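Local coordinates for protein probable ferredoxin-dependent nitrite reductase NirA (Mycobacterium tuberculosis, PDB 1ZJ8) that reduces sulfite to sulfide with electrons from ferredoxin, using a siroheme and a [4Fe-4S] cluster, at residues Ser182-Glu191 with His342-Asn350; Asp137-Gln145 with Arg385-Val393. One frame throughout, in Å; residues are numbered along the deposited sequence.

Contact 1. Residues Ser182-Glu191 with His342-Asn350; sequences SPLAGESLDE and HVGVQRLKN
Leu184 pushes its forked end between His342, Gln346 and Leu348. One methyl, CD1, lies over a face of the His342 imidazole, 3.6 Å from the ring centroid and displaced toward the rim, a CH-pi contact; the other, CD2, rests against the Gln346 amide and the CD2 methyl of Leu348. The imidazole is held at both nitrogens: ND1 accepts from Gln346 NE2 at 3.2 Å, and NE2 is paired with Asp228, which also binds Ser182 OG. A water links Ser188 OG to Gln346 OE1. The loop 182-191 follows strand 176-181 in the first of two nitrite and sulfite reductase 4Fe-4S domains (the second binds the cluster) and contains two ST turns, at Ser182 and Ser188; it meets an edge strand, 344-347, of a sheet built mainly by the second ferredoxin-like half domain. Beyond this strand the backbone N of Lys349 donates to Glu187 O (3.0 Å, 170° at the hydrogen). The Lys349 side chain then curls around the loop backbone. CB and CG pass Glu187 O, CD reaches Ser188 O at 3.3 Å, and bends at chi3 (69°) and chi4 (-68°) turn CE and NZ back toward Gly186 O, with NZ 3.7 Å from that oxygen and not bonded to it. Glu187 turns its carboxylate to Asn350, where OE1 accepts from the backbone N at 3.2 Å while OE2 forms a salt bridge with Arg383.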
# COMPACT_ATOMS: atom_id res chain seq x y z
N SER A 182 0.72 -12.85 1.09
CA SER A 182 1.23 -13.36 -0.18
C SER A 182 0.07 -13.61 -1.14
O SER A 182 -0.87 -14.36 -0.81
CB SER A 182 1.97 -14.67 -0.02
OG SER A 182 2.12 -15.33 -1.26
N PRO A 183 0.13 -12.99 -2.32
CA PRO A 183 -0.79 -13.29 -3.40
C PRO A 183 -0.83 -14.75 -3.80
O PRO A 183 -1.71 -15.11 -4.57
CB PRO A 183 -0.21 -12.49 -4.58
CG PRO A 183 0.51 -11.41 -3.99
CD PRO A 183 1.07 -11.93 -2.70
N LEU A 184 0.13 -15.55 -3.35
CA LEU A 184 0.14 -17.00 -3.62
C LEU A 184 0.14 -17.81 -2.34
O LEU A 184 0.67 -18.92 -2.30
CB LEU A 184 1.33 -17.38 -4.49
CG LEU A 184 0.95 -17.32 -5.96
CD1 LEU A 184 1.22 -15.92 -6.53
CD2 LEU A 184 1.69 -18.38 -6.72
N ALA A 185 -0.47 -17.26 -1.30
CA ALA A 185 -0.55 -17.95 -0.03
C ALA A 185 -1.28 -19.29 -0.22
O ALA A 185 -2.40 -19.33 -0.73
CB ALA A 185 -1.25 -17.08 0.98
N GLY A 186 -0.61 -20.39 0.15
CA GLY A 186 -1.18 -21.73 0.02
C GLY A 186 -0.98 -22.44 -1.31
O GLY A 186 -1.37 -23.60 -1.46
N GLU A 187 -0.38 -21.76 -2.28
CA GLU A 187 -0.10 -22.40 -3.57
C GLU A 187 1.32 -22.23 -4.12
O GLU A 187 1.70 -22.96 -5.05
CB GLU A 187 -1.12 -21.94 -4.62
CG GLU A 187 -2.59 -22.19 -4.23
CD GLU A 187 -2.97 -23.68 -4.10
OE1 GLU A 187 -2.14 -24.53 -4.53
OE2 GLU A 187 -4.09 -23.98 -3.61
N SER A 188 2.12 -21.32 -3.55
CA SER A 188 3.49 -21.12 -4.01
C SER A 188 4.34 -22.35 -3.75
O SER A 188 4.26 -22.96 -2.69
CB SER A 188 4.15 -19.89 -3.36
OG SER A 188 5.48 -19.69 -3.83
N LEU A 189 5.15 -22.70 -4.75
CA LEU A 189 6.12 -23.76 -4.59
C LEU A 189 7.24 -23.37 -3.61
O LEU A 189 7.95 -24.25 -3.09
CB LEU A 189 6.74 -24.15 -5.94
CG LEU A 189 5.84 -24.86 -6.95
CD1 LEU A 189 6.58 -25.14 -8.24
CD2 LEU A 189 5.25 -26.16 -6.38
N ASP A 190 7.40 -22.08 -3.32
CA ASP A 190 8.51 -21.62 -2.51
C ASP A 190 8.13 -21.02 -1.16
O ASP A 190 8.98 -20.52 -0.44
CB ASP A 190 9.31 -20.62 -3.33
CG ASP A 190 9.59 -21.14 -4.73
OD1 ASP A 190 9.52 -22.38 -4.92
OD2 ASP A 190 9.86 -20.34 -5.65
N GLU A 191 6.86 -21.06 -0.80
CA GLU A 191 6.44 -20.50 0.47
C GLU A 191 6.93 -21.41 1.61
O GLU A 191 6.80 -22.63 1.54
CB GLU A 191 4.91 -20.28 0.53
CG GLU A 191 4.06 -21.46 0.03
CD GLU A 191 2.58 -21.38 0.42
OE1 GLU A 191 1.92 -20.38 0.04
OE2 GLU A 191 2.08 -22.33 1.10
N HIS A 342 5.13 -11.52 -8.52
CA HIS A 342 4.25 -12.57 -9.05
C HIS A 342 3.64 -12.28 -10.40
O HIS A 342 2.64 -12.85 -10.74
CB HIS A 342 3.13 -12.87 -8.05
CG HIS A 342 3.64 -13.34 -6.73
ND1 HIS A 342 4.31 -14.54 -6.58
CD2 HIS A 342 3.59 -12.77 -5.50
CE1 HIS A 342 4.64 -14.68 -5.31
NE2 HIS A 342 4.23 -13.62 -4.64
N VAL A 343 4.25 -11.43 -11.19
CA VAL A 343 3.75 -11.18 -12.54
C VAL A 343 4.16 -12.30 -13.52
O VAL A 343 5.29 -12.79 -13.49
CB VAL A 343 4.20 -9.78 -13.01
CG1 VAL A 343 4.26 -9.69 -14.52
CG2 VAL A 343 3.25 -8.71 -12.44
N GLY A 344 3.24 -12.71 -14.40
CA GLY A 344 3.51 -13.79 -15.36
C GLY A 344 2.90 -15.09 -14.88
O GLY A 344 2.08 -15.08 -13.94
N VAL A 345 3.30 -16.21 -15.49
CA VAL A 345 2.69 -17.51 -15.21
C VAL A 345 3.60 -18.31 -14.30
O VAL A 345 4.81 -18.32 -14.52
CB VAL A 345 2.44 -18.34 -16.49
CG1 VAL A 345 1.66 -19.59 -16.16
CG2 VAL A 345 1.71 -17.53 -17.53
N GLN A 346 3.03 -18.97 -13.29
CA GLN A 346 3.80 -19.88 -12.44
C GLN A 346 3.01 -21.12 -12.04
O GLN A 346 1.79 -21.10 -12.02
CB GLN A 346 4.39 -19.17 -11.21
CG GLN A 346 3.39 -18.73 -10.18
CD GLN A 346 4.06 -18.19 -8.95
OE1 GLN A 346 4.59 -18.96 -8.14
NE2 GLN A 346 4.04 -16.86 -8.78
N ARG A 347 3.74 -22.20 -11.76
CA ARG A 347 3.16 -23.48 -11.39
C ARG A 347 2.86 -23.50 -9.88
O ARG A 347 3.60 -22.94 -9.06
CB ARG A 347 4.12 -24.61 -11.76
CG ARG A 347 3.61 -26.03 -11.49
CD ARG A 347 2.42 -26.44 -12.36
NE ARG A 347 2.80 -26.50 -13.78
CZ ARG A 347 1.95 -26.62 -14.80
NH1 ARG A 347 0.64 -26.72 -14.62
NH2 ARG A 347 2.42 -26.64 -16.04
N LEU A 348 1.76 -24.18 -9.55
CA LEU A 348 1.22 -24.19 -8.20
C LEU A 348 1.22 -25.58 -7.59
O LEU A 348 1.21 -26.59 -8.31
CB LEU A 348 -0.19 -23.64 -8.26
CG LEU A 348 -0.22 -22.22 -8.83
CD1 LEU A 348 -1.65 -21.69 -8.78
CD2 LEU A 348 0.70 -21.33 -8.05
N LYS A 349 1.25 -25.62 -6.25
CA LYS A 349 1.10 -26.86 -5.51
C LYS A 349 -0.14 -27.64 -5.96
O LYS A 349 -0.12 -28.85 -5.92
CB LYS A 349 1.04 -26.58 -4.00
CG LYS A 349 2.36 -26.14 -3.36
CD LYS A 349 2.13 -25.41 -1.98
CE LYS A 349 1.62 -26.36 -0.84
NZ LYS A 349 0.23 -26.89 -1.04
N ASN A 350 -1.23 -26.94 -6.35
CA ASN A 350 -2.41 -27.53 -7.01
C ASN A 350 -2.03 -28.46 -8.16
O ASN A 350 -2.75 -29.40 -8.50
CB ASN A 350 -3.27 -26.44 -7.67
CG ASN A 350 -4.21 -25.77 -6.72
OD1 ASN A 350 -4.60 -26.34 -5.69
ND2 ASN A 350 -4.62 -24.55 -7.05
O HOH W 1 6.01 -17.74 -5.60

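Contact 2. Residues Asp137-Gln145 with Arg385-Val393; sequences DISDRQNVQ and RFTPYQKLV. With SRM (siroheme), chain E.
Phe386, Ile138 and Gln142 bury the most surface where the turns of two beta hairpins meet. The Ile138 and Phe386 side chains cross at about a right angle, with Ile138 CG1 over one ring face, 4.0 Å from the centroid, while its CD1 continues to Leu392 CD2 at 3.6 Å. At the edge of the ring, in its plane, sits Gln142 O, and Val144 CG1 approaches CE2 obliquely. The Gln142 chain, straight beyond CG (chi2 -178°), carries its amide alongside Pro388 to Phe386 O, which NE2 meets in a nearly straight bond (2.6 Å, 167°); OE1 accepts from Gly181 N. The two turns have similar backbone conformations, as befits the internally duplicated architecture of sulfite reductases, and both reach siroheme. In the first, Asp140 N donates to carboxylate O4B at 3.0 Å and Arg141 NH1 to O3C at 3.2 Å; in the second, Gln390 lines the pocket, its NE2 bonded to Ala427 O. Away from the turns, Val144 pairs with Val109 of strand 104-109 and Leu392 with Val357 of strand 353-357, so each hairpin belongs to a separate antiparallel sheet, while strand 176-181 packs against Gln142 and strand 425-427 against Gln390.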
# COMPACT_ATOMS: atom_id res chain seq x y z
N ASP A 137 -9.39 1.50 -8.73
CA ASP A 137 -7.92 1.48 -8.76
C ASP A 137 -7.37 0.56 -7.67
O ASP A 137 -7.76 0.68 -6.50
CB ASP A 137 -7.35 2.89 -8.58
CG ASP A 137 -7.79 3.84 -9.69
OD1 ASP A 137 -7.98 3.37 -10.84
OD2 ASP A 137 -7.94 5.07 -9.40
N ILE A 138 -6.49 -0.38 -8.06
CA ILE A 138 -5.95 -1.35 -7.12
C ILE A 138 -4.84 -0.67 -6.43
O ILE A 138 -3.88 -0.27 -7.07
CB ILE A 138 -5.34 -2.63 -7.77
CG1 ILE A 138 -6.42 -3.62 -8.17
CG2 ILE A 138 -4.41 -3.36 -6.79
CD1 ILE A 138 -6.95 -3.34 -9.56
N SER A 139 -4.95 -0.60 -5.12
CA SER A 139 -3.97 0.03 -4.28
C SER A 139 -2.77 -0.92 -4.08
O SER A 139 -2.86 -2.13 -4.34
CB SER A 139 -4.66 0.35 -2.97
OG SER A 139 -4.67 -0.77 -2.10
N ASP A 140 -1.65 -0.38 -3.60
CA ASP A 140 -0.47 -1.18 -3.32
C ASP A 140 -0.48 -1.79 -1.90
O ASP A 140 0.57 -2.14 -1.36
CB ASP A 140 0.77 -0.32 -3.55
CG ASP A 140 0.93 0.77 -2.52
OD1 ASP A 140 0.15 0.73 -1.56
OD2 ASP A 140 1.83 1.63 -2.64
N ARG A 141 -1.66 -1.88 -1.28
CA ARG A 141 -1.88 -2.68 -0.07
C ARG A 141 -3.02 -3.67 -0.31
O ARG A 141 -3.70 -4.06 0.63
CB ARG A 141 -2.25 -1.80 1.14
CG ARG A 141 -1.13 -1.01 1.81
CD ARG A 141 -1.54 -0.57 3.21
NE ARG A 141 -1.43 -1.64 4.22
CZ ARG A 141 -0.27 -2.09 4.74
NH1 ARG A 141 0.89 -1.58 4.36
NH2 ARG A 141 -0.27 -3.06 5.65
N GLN A 142 -3.24 -4.04 -1.57
CA GLN A 142 -4.16 -5.13 -1.98
C GLN A 142 -5.66 -4.76 -1.88
O GLN A 142 -6.51 -5.64 -2.02
CB GLN A 142 -3.85 -6.45 -1.26
CG GLN A 142 -2.37 -6.86 -1.32
CD GLN A 142 -2.07 -8.20 -0.63
OE1 GLN A 142 -1.60 -8.24 0.52
NE2 GLN A 142 -2.34 -9.30 -1.35
N ASN A 143 -5.96 -3.47 -1.71
CA ASN A 143 -7.33 -2.95 -1.78
C ASN A 143 -7.75 -2.39 -3.16
O ASN A 143 -6.93 -2.16 -4.05
CB ASN A 143 -7.49 -1.83 -0.74
CG ASN A 143 -7.35 -2.34 0.69
OD1 ASN A 143 -7.67 -3.50 0.97
ND2 ASN A 143 -6.89 -1.47 1.60
N VAL A 144 -9.06 -2.21 -3.34
CA VAL A 144 -9.57 -1.35 -4.39
C VAL A 144 -10.12 -0.11 -3.76
O VAL A 144 -10.61 -0.15 -2.63
CB VAL A 144 -10.71 -1.96 -5.19
CG1 VAL A 144 -10.17 -2.96 -6.16
CG2 VAL A 144 -11.73 -2.58 -4.28
N GLN A 145 -10.04 0.98 -4.51
CA GLN A 145 -10.61 2.24 -4.10
C GLN A 145 -11.52 2.76 -5.18
O GLN A 145 -11.18 2.70 -6.38
CB GLN A 145 -9.51 3.27 -3.89
CG GLN A 145 -8.66 3.00 -2.70
CD GLN A 145 -7.83 4.20 -2.32
OE1 GLN A 145 -7.37 4.29 -1.21
NE2 GLN A 145 -7.65 5.12 -3.26
N ARG A 385 -6.28 -12.65 -6.42
CA ARG A 385 -5.64 -11.86 -5.38
C ARG A 385 -5.16 -10.51 -5.93
O ARG A 385 -4.57 -10.47 -7.03
CB ARG A 385 -4.42 -12.61 -4.83
CG ARG A 385 -4.72 -13.64 -3.74
CD ARG A 385 -4.94 -15.02 -4.31
NE ARG A 385 -5.59 -15.93 -3.36
CZ ARG A 385 -4.97 -16.68 -2.45
NH1 ARG A 385 -3.65 -16.69 -2.33
NH2 ARG A 385 -5.68 -17.47 -1.68
N PHE A 386 -5.35 -9.44 -5.17
CA PHE A 386 -4.65 -8.19 -5.48
C PHE A 386 -3.25 -8.21 -4.84
O PHE A 386 -3.05 -8.92 -3.86
CB PHE A 386 -5.44 -6.98 -4.95
CG PHE A 386 -6.83 -6.80 -5.56
CD1 PHE A 386 -7.05 -7.00 -6.92
CD2 PHE A 386 -7.90 -6.38 -4.76
CE1 PHE A 386 -8.34 -6.83 -7.48
CE2 PHE A 386 -9.16 -6.20 -5.31
CZ PHE A 386 -9.39 -6.43 -6.68
N THR A 387 -2.33 -7.41 -5.38
CA THR A 387 -0.88 -7.48 -5.07
C THR A 387 -0.43 -6.24 -4.30
O THR A 387 -0.97 -5.16 -4.49
CB THR A 387 -0.06 -7.57 -6.40
OG1 THR A 387 -0.50 -8.72 -7.12
CG2 THR A 387 1.46 -7.70 -6.21
N PRO A 388 0.54 -6.38 -3.39
CA PRO A 388 1.11 -5.14 -2.85
C PRO A 388 1.94 -4.30 -3.83
O PRO A 388 2.60 -3.36 -3.40
CB PRO A 388 1.96 -5.63 -1.66
CG PRO A 388 1.48 -7.07 -1.40
CD PRO A 388 1.06 -7.59 -2.72
N TYR A 389 1.88 -4.59 -5.12
CA TYR A 389 2.55 -3.79 -6.15
C TYR A 389 1.56 -3.34 -7.21
O TYR A 389 1.95 -3.07 -8.36
CB TYR A 389 3.73 -4.58 -6.73
CG TYR A 389 4.84 -4.69 -5.69
CD1 TYR A 389 4.89 -5.78 -4.82
CD2 TYR A 389 5.78 -3.66 -5.53
CE1 TYR A 389 5.87 -5.86 -3.85
CE2 TYR A 389 6.76 -3.74 -4.57
CZ TYR A 389 6.81 -4.84 -3.73
OH TYR A 389 7.78 -4.93 -2.76
N GLN A 390 0.29 -3.25 -6.78
CA GLN A 390 -0.84 -2.74 -7.56
C GLN A 390 -1.14 -3.61 -8.79
O GLN A 390 -1.45 -3.10 -9.88
CB GLN A 390 -0.61 -1.30 -8.00
CG GLN A 390 -0.13 -0.36 -6.95
CD GLN A 390 0.33 0.95 -7.55
OE1 GLN A 390 1.02 0.97 -8.58
NE2 GLN A 390 -0.06 2.07 -6.92
N LYS A 391 -1.05 -4.92 -8.59
CA LYS A 391 -1.24 -5.89 -9.66
C LYS A 391 -2.31 -6.89 -9.25
O LYS A 391 -2.81 -6.84 -8.13
CB LYS A 391 0.09 -6.57 -9.99
CG LYS A 391 1.03 -5.67 -10.85
CD LYS A 391 2.33 -5.28 -10.16
CE LYS A 391 3.17 -4.25 -10.98
NZ LYS A 391 2.91 -2.80 -10.75
N LEU A 392 -2.70 -7.76 -10.16
CA LEU A 392 -3.60 -8.85 -9.77
C LEU A 392 -3.21 -10.20 -10.33
O LEU A 392 -2.74 -10.29 -11.46
CB LEU A 392 -5.07 -8.54 -10.11
CG LEU A 392 -5.43 -7.49 -11.14
CD1 LEU A 392 -6.95 -7.51 -11.42
CD2 LEU A 392 -5.02 -6.10 -10.69
N VAL A 393 -3.42 -11.23 -9.52
CA VAL A 393 -3.15 -12.59 -9.97
C VAL A 393 -4.34 -13.52 -9.75
O VAL A 393 -4.99 -13.48 -8.71
CB VAL A 393 -1.81 -13.14 -9.37
CG1 VAL A 393 -1.27 -12.23 -8.29
CG2 VAL A 393 -1.94 -14.58 -8.89
FE SRM E . -1.61 6.42 1.88
CHA SRM E . -2.82 9.38 3.08
CHB SRM E . -3.27 6.92 -0.99
CHC SRM E . -0.50 3.57 0.77
CHD SRM E . 1.41 7.01 3.46
NA SRM E . -2.96 7.76 1.26
C1A SRM E . -3.43 8.84 1.93
C2A SRM E . -4.67 9.42 1.33
CMA SRM E . -5.87 8.90 2.07
CDA SRM E . -4.62 10.92 1.22
CEA SRM E . -5.39 11.76 2.19
O3A SRM E . -5.09 11.70 3.39
O4A SRM E . -6.30 12.50 1.81
C3A SRM E . -4.60 8.85 -0.05
CAA SRM E . -5.91 8.44 -0.62
CBA SRM E . -6.39 9.68 -1.33
CCA SRM E . -7.21 9.32 -2.52
O1A SRM E . -6.85 8.36 -3.24
O2A SRM E . -8.25 9.99 -2.76
C4A SRM E . -3.57 7.78 0.08
NB SRM E . -1.97 5.37 0.26
C1B SRM E . -2.70 5.66 -0.83
C2B SRM E . -2.85 4.52 -1.80
CMB SRM E . -4.22 4.41 -2.42
CDB SRM E . -1.87 4.75 -2.90
CEB SRM E . -1.82 3.77 -4.02
O3B SRM E . -2.17 4.06 -5.18
O4B SRM E . -1.43 2.63 -3.74
C3B SRM E . -2.43 3.37 -0.91
CAB SRM E . -3.61 2.83 -0.14
CBB SRM E . -3.41 1.40 0.26
CCB SRM E . -4.48 0.98 1.22
O1B SRM E . -5.42 0.28 0.84
O2B SRM E . -4.44 1.29 2.40
C4B SRM E . -1.59 4.11 0.09
NC SRM E . 0.12 5.55 1.97
C1C SRM E . 0.35 4.28 1.61
C2C SRM E . 1.67 3.88 1.81
CDC SRM E . 2.38 2.67 1.31
CEC SRM E . 2.34 1.39 2.05
O3C SRM E . 1.56 1.25 3.02
O4C SRM E . 3.13 0.51 1.66
C3C SRM E . 2.19 4.91 2.53
CAC SRM E . 3.62 4.83 2.97
CBC SRM E . 4.04 3.85 4.04
CCC SRM E . 3.68 4.42 5.40
O1C SRM E . 2.47 4.50 5.76
O2C SRM E . 4.63 4.82 6.12
C4C SRM E . 1.23 5.87 2.68
ND SRM E . -0.99 7.72 3.30
C1D SRM E . 0.31 7.87 3.62
C2D SRM E . 0.49 9.14 4.21
CAD SRM E . 1.58 9.42 5.23
CBD SRM E . 1.26 9.25 6.69
CCD SRM E . 2.29 9.38 7.77
O1D SRM E . 2.54 8.35 8.43
O2D SRM E . 2.87 10.47 8.00
C3D SRM E . -0.76 9.74 4.23
CDD SRM E . -1.16 10.88 5.13
CED SRM E . -1.49 10.68 6.60
O3D SRM E . -1.68 9.56 7.07
O4D SRM E . -1.58 11.65 7.36
C4D SRM E . -1.66 8.85 3.66

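In the fold
From the N terminus, the chain first passes through hairpin 137-145, then strand 176-181 and the loop 182-191. Some 150 residues later, segment 342-350 returns to that loop and closes contact 1; hairpin 385-393 follows and closes contact 2 over a span of 239 residues, so contact 1 falls wholly within the longer closure. Contact 2 joins two antiparallel sheets beside siroheme, each completed by an edge strand from the other half domain, whereas contact 1 ties the far edge of the second sheet to the cluster-free first 4Fe-4S domain. Strands 344-347, 353-357 and 392-397 connect the two sites through one sheet. The contact centres lie about 16 Å apart, and Pro183 packs directly against Arg385 and Val393.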